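Local structure of variant surface glycoprotein MITAT 1.1 (Trypanosoma brucei brucei, 5LY9) at the interface of chains A and B. The protein forms the dense protein coat on the parasite surface and, by switching among antigenically distinct variants, lets the trypanosome evade the host immune response. Sequence-based numbering; all coordinates share one arbitrary frame. Chains: chain A/B, Variant surface glycoprotein MITAT 1.1.

Contact 1: the interface of chains A and B. Residues chain A 43, 47, 343-344, 347; chain B 74, 77-78.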
# COMPACT_ATOMS: atom_id res chain seq x y z
N LYS A 43 -21.38 -1.14 -5.08
CA LYS A 43 -21.76 -2.50 -5.53
C LYS A 43 -23.02 -2.95 -4.86
O LYS A 43 -23.89 -3.54 -5.53
CB LYS A 43 -20.62 -3.50 -5.33
CG LYS A 43 -20.89 -4.90 -5.77
CD LYS A 43 -21.20 -5.12 -7.24
CE LYS A 43 -20.02 -4.88 -8.18
NZ LYS A 43 -20.27 -4.85 -9.67
N TYR A 47 -26.51 -4.07 -6.62
CA TYR A 47 -27.20 -5.32 -6.33
C TYR A 47 -28.67 -5.09 -5.92
O TYR A 47 -29.57 -5.79 -6.36
CB TYR A 47 -26.48 -6.12 -5.27
CG TYR A 47 -25.34 -6.99 -5.71
CD1 TYR A 47 -25.46 -7.84 -6.78
CD2 TYR A 47 -24.19 -7.09 -4.96
CE1 TYR A 47 -24.40 -8.66 -7.21
CE2 TYR A 47 -23.15 -7.93 -5.36
CZ TYR A 47 -23.27 -8.72 -6.48
OH TYR A 47 -22.29 -9.63 -6.84
N THR A 343 -22.23 -7.52 0.73
CA THR A 343 -22.19 -7.83 -0.68
C THR A 343 -22.32 -9.29 -1.01
O THR A 343 -22.87 -9.63 -2.02
CB THR A 343 -20.95 -7.29 -1.42
OG1 THR A 343 -19.80 -7.81 -0.80
CG2 THR A 343 -20.90 -5.77 -1.33
N VAL A 344 -21.78 -10.16 -0.19
CA VAL A 344 -21.92 -11.59 -0.44
C VAL A 344 -23.37 -12.00 -0.32
O VAL A 344 -23.94 -12.69 -1.19
CB VAL A 344 -21.03 -12.42 0.55
CG1 VAL A 344 -21.35 -13.89 0.43
CG2 VAL A 344 -19.61 -12.15 0.22
N GLY A 347 -25.29 -10.64 -3.38
CA GLY A 347 -24.97 -11.53 -4.50
C GLY A 347 -25.77 -12.84 -4.51
O GLY A 347 -26.27 -13.26 -5.57
N ARG B 74 -20.00 -15.03 -4.98
CA ARG B 74 -19.43 -15.21 -3.61
C ARG B 74 -17.99 -15.08 -3.60
O ARG B 74 -17.38 -14.44 -2.69
CB ARG B 74 -19.77 -16.54 -2.98
CG ARG B 74 -21.20 -16.72 -2.54
CD ARG B 74 -21.26 -17.68 -1.39
NE ARG B 74 -22.58 -17.84 -0.87
CZ ARG B 74 -22.98 -18.77 -0.01
NH1 ARG B 74 -24.27 -18.79 0.38
NH2 ARG B 74 -22.13 -19.66 0.51
N ASN B 77 -17.00 -11.21 -4.36
CA ASN B 77 -17.44 -10.33 -3.22
C ASN B 77 -16.67 -10.62 -1.92
O ASN B 77 -16.15 -9.71 -1.26
CB ASN B 77 -18.93 -10.45 -3.01
CG ASN B 77 -19.74 -9.92 -4.19
OD1 ASN B 77 -19.39 -8.90 -4.78
ND2 ASN B 77 -20.85 -10.60 -4.52
N GLY B 78 -16.50 -11.92 -1.63
CA GLY B 78 -15.68 -12.39 -0.51
C GLY B 78 -14.24 -11.98 -0.70
O GLY B 78 -13.59 -11.54 0.29
O HOH W 1 -17.24 -7.21 -1.48
O HOH W 2 -22.32 -13.10 -3.47
O HOH W 3 -19.70 -8.63 -7.79

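Contact 2: the interface of chains A and B. Residues chain A 43, 46, 77, 80; chain B 43, 47, 77, 343.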
# COMPACT_ATOMS: atom_id res chain seq x y z
N LYS A 43 -21.38 -1.14 -5.08
CA LYS A 43 -21.76 -2.50 -5.53
C LYS A 43 -23.02 -2.95 -4.86
O LYS A 43 -23.89 -3.54 -5.53
CB LYS A 43 -20.62 -3.50 -5.33
CG LYS A 43 -20.89 -4.90 -5.77
CD LYS A 43 -21.20 -5.12 -7.24
CE LYS A 43 -20.02 -4.88 -8.18
NZ LYS A 43 -20.27 -4.85 -9.67
N GLU A 46 -25.88 -1.34 -6.63
CA GLU A 46 -26.10 -2.04 -7.85
C GLU A 46 -26.92 -3.29 -7.63
O GLU A 46 -27.91 -3.55 -8.32
CB GLU A 46 -24.76 -2.36 -8.54
CG GLU A 46 -24.92 -3.13 -9.84
CD GLU A 46 -23.68 -3.74 -10.39
OE1 GLU A 46 -22.58 -3.50 -9.90
OE2 GLU A 46 -23.78 -4.50 -11.39
N ASN A 77 -17.62 -0.51 -10.68
CA ASN A 77 -16.69 -1.21 -11.53
C ASN A 77 -15.56 -0.29 -11.94
O ASN A 77 -14.39 -0.67 -11.88
CB ASN A 77 -17.42 -1.76 -12.71
CG ASN A 77 -18.40 -2.86 -12.33
OD1 ASN A 77 -18.17 -3.63 -11.42
ND2 ASN A 77 -19.46 -2.96 -13.11
N LEU A 80 -13.29 0.46 -8.77
CA LEU A 80 -12.33 -0.60 -8.47
C LEU A 80 -11.16 -0.55 -9.48
O LEU A 80 -10.01 -0.70 -9.09
CB LEU A 80 -13.00 -1.99 -8.44
CG LEU A 80 -12.12 -3.15 -7.92
CD1 LEU A 80 -11.53 -2.94 -6.52
CD2 LEU A 80 -12.92 -4.47 -7.91
N LYS B 43 -15.35 -11.38 -11.02
CA LYS B 43 -16.52 -10.54 -11.23
C LYS B 43 -16.97 -10.59 -12.68
O LYS B 43 -18.16 -10.57 -12.99
CB LYS B 43 -16.22 -9.10 -10.85
CG LYS B 43 -17.41 -8.14 -10.87
CD LYS B 43 -17.09 -6.85 -10.16
CE LYS B 43 -16.20 -6.94 -8.85
NZ LYS B 43 -16.71 -7.78 -7.68
N TYR B 47 -20.58 -11.65 -14.18
CA TYR B 47 -21.39 -10.91 -15.15
C TYR B 47 -21.69 -11.73 -16.38
O TYR B 47 -22.81 -11.64 -16.87
CB TYR B 47 -20.69 -9.67 -15.60
CG TYR B 47 -20.88 -8.48 -14.71
CD1 TYR B 47 -22.14 -8.00 -14.43
CD2 TYR B 47 -19.82 -7.77 -14.24
CE1 TYR B 47 -22.30 -6.85 -13.60
CE2 TYR B 47 -20.00 -6.63 -13.45
CZ TYR B 47 -21.25 -6.21 -13.11
OH TYR B 47 -21.43 -5.04 -12.36
N ASN B 77 -17.00 -11.21 -4.36
CA ASN B 77 -17.44 -10.33 -3.22
C ASN B 77 -16.67 -10.62 -1.92
O ASN B 77 -16.15 -9.71 -1.26
CB ASN B 77 -18.93 -10.45 -3.01
CG ASN B 77 -19.74 -9.92 -4.19
OD1 ASN B 77 -19.39 -8.90 -4.78
ND2 ASN B 77 -20.85 -10.60 -4.52
N THR B 343 -14.91 -5.04 -16.89
CA THR B 343 -16.03 -5.09 -15.98
C THR B 343 -17.02 -3.95 -16.19
O THR B 343 -18.22 -4.19 -16.00
CB THR B 343 -15.67 -5.18 -14.46
OG1 THR B 343 -14.90 -4.05 -14.13
CG2 THR B 343 -14.93 -6.50 -14.22
O HOH W 4 -13.81 -3.35 -11.78

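Contact 1: the interface of chains A and B
Where the long helices of the two A-type VSG N-terminal domains pack across the dimer axis, B:Asn77 of helix 62-114 meets A:Tyr47 of helix 24-55 and the first turn of helix 343-367. Its amide nitrogen ND2 gives the phenol OH of A:Tyr47 a hydrogen bond of 2.9 Å that is almost straight, 172° at the hydrogen, with the oxygen in the amide plane. The two side chains come from opposite directions, and ring and amide stand close to perpendicular, 81° apart. A water joins the same OH to B:Asn77 OD1, so both ends of the amide are tied to the phenol. A second water carries ND2 on to the backbone O of A:Val344, 3.1 Å from ND2 to the water. Nearer the backbone of B:Asn77, a third water spans from its carbonyl O to A:Thr343 OG1; the hydroxyl lies between its own N and carbonyl carbon (chi1 58°), facing chain B. Packing comes from A:Val344: CG2 slides past B:Asn77 CB at 3.7 Å and rests near the backbone of B:Gly78, while CG1 touches the aliphatic CG of B:Arg74 at 4.1 Å. One face of the A:Tyr47 ring is backed by the backbone N of A:Gly347. The patch holds the N-terminal part of one subunit's helix 62-114 against helices 24-55 and 343-367 of the other, coupling the subunits of the coat protein.

Contact 2: the interface of chains A and B
B:Tyr47 pushes its phenol OH into a polar cluster of chain A made by A:Glu46, A:Asn77 and A:Lys43. The OH donates to A:Glu46 OE2 at 2.6 Å, using the syn lone pair of that oxygen. Ring and carboxylate are nearly coplanar, 18° apart, with OE2 at the ring's edge. From another side A:Asn77 ND2 donates to the same OH at 3.0 Å, in the amide plane, and the amide is turned 82° from the ring. The ammonium NZ of A:Lys43 is also 2.9 Å from B:Tyr47 OH and can hydrogen-bond to it, making the phenol oxygen the hub of the cluster.

A:Lys43 also ties the chain A groups to one another. NZ forms a salt bridge to A:Glu46 OE1 at 2.7 Å and a hydrogen bond to A:Asn77 OD1 at 3.0 Å, fixing the carboxylate and the amide as they face the phenol. The lysine reaches them by bending at chi2 and chi3, although CG starts out anti to N. The nearby positive charge would tend to keep A:Glu46 ionised and a good acceptor.

B:Lys43 runs past A:Lys43 in the opposite direction, CD packing 4.0 Å from A:Lys43 CE. The ammonium NZ atoms of A:Lys43 and B:Lys43 are 5.0 Å apart, near enough for some repulsion, which A:Glu46 may partly offset. At the far side of A:Asn77 a water links its backbone O to B:Thr343 OG1, and the threonine oxygen also rests 3.7 Å from A:Asn77 CB.

The C-alpha centres of contact 1 and contact 2 lie about 8 Å apart, and both include A:Lys43 and B:Asn77. In each, helix 62-114 of one chain meets helix 24-55 and the start of the last long helix of the other; contact 2 adds the meeting of the two 24-55 helices. The A:Tyr47 to B:Asn77 pair of contact 1 is the twin of B:Tyr47 to A:Asn77 in contact 2. The surroundings differ: in contact 2 a lysine ammonium sits at the phenol oxygen, whereas in contact 1 a water does, and A:Lys43 and B:Lys43 bend differently. The dimer is thus closely symmetric in its tyrosine-asparagine pairing, with a local break where the lysines pass.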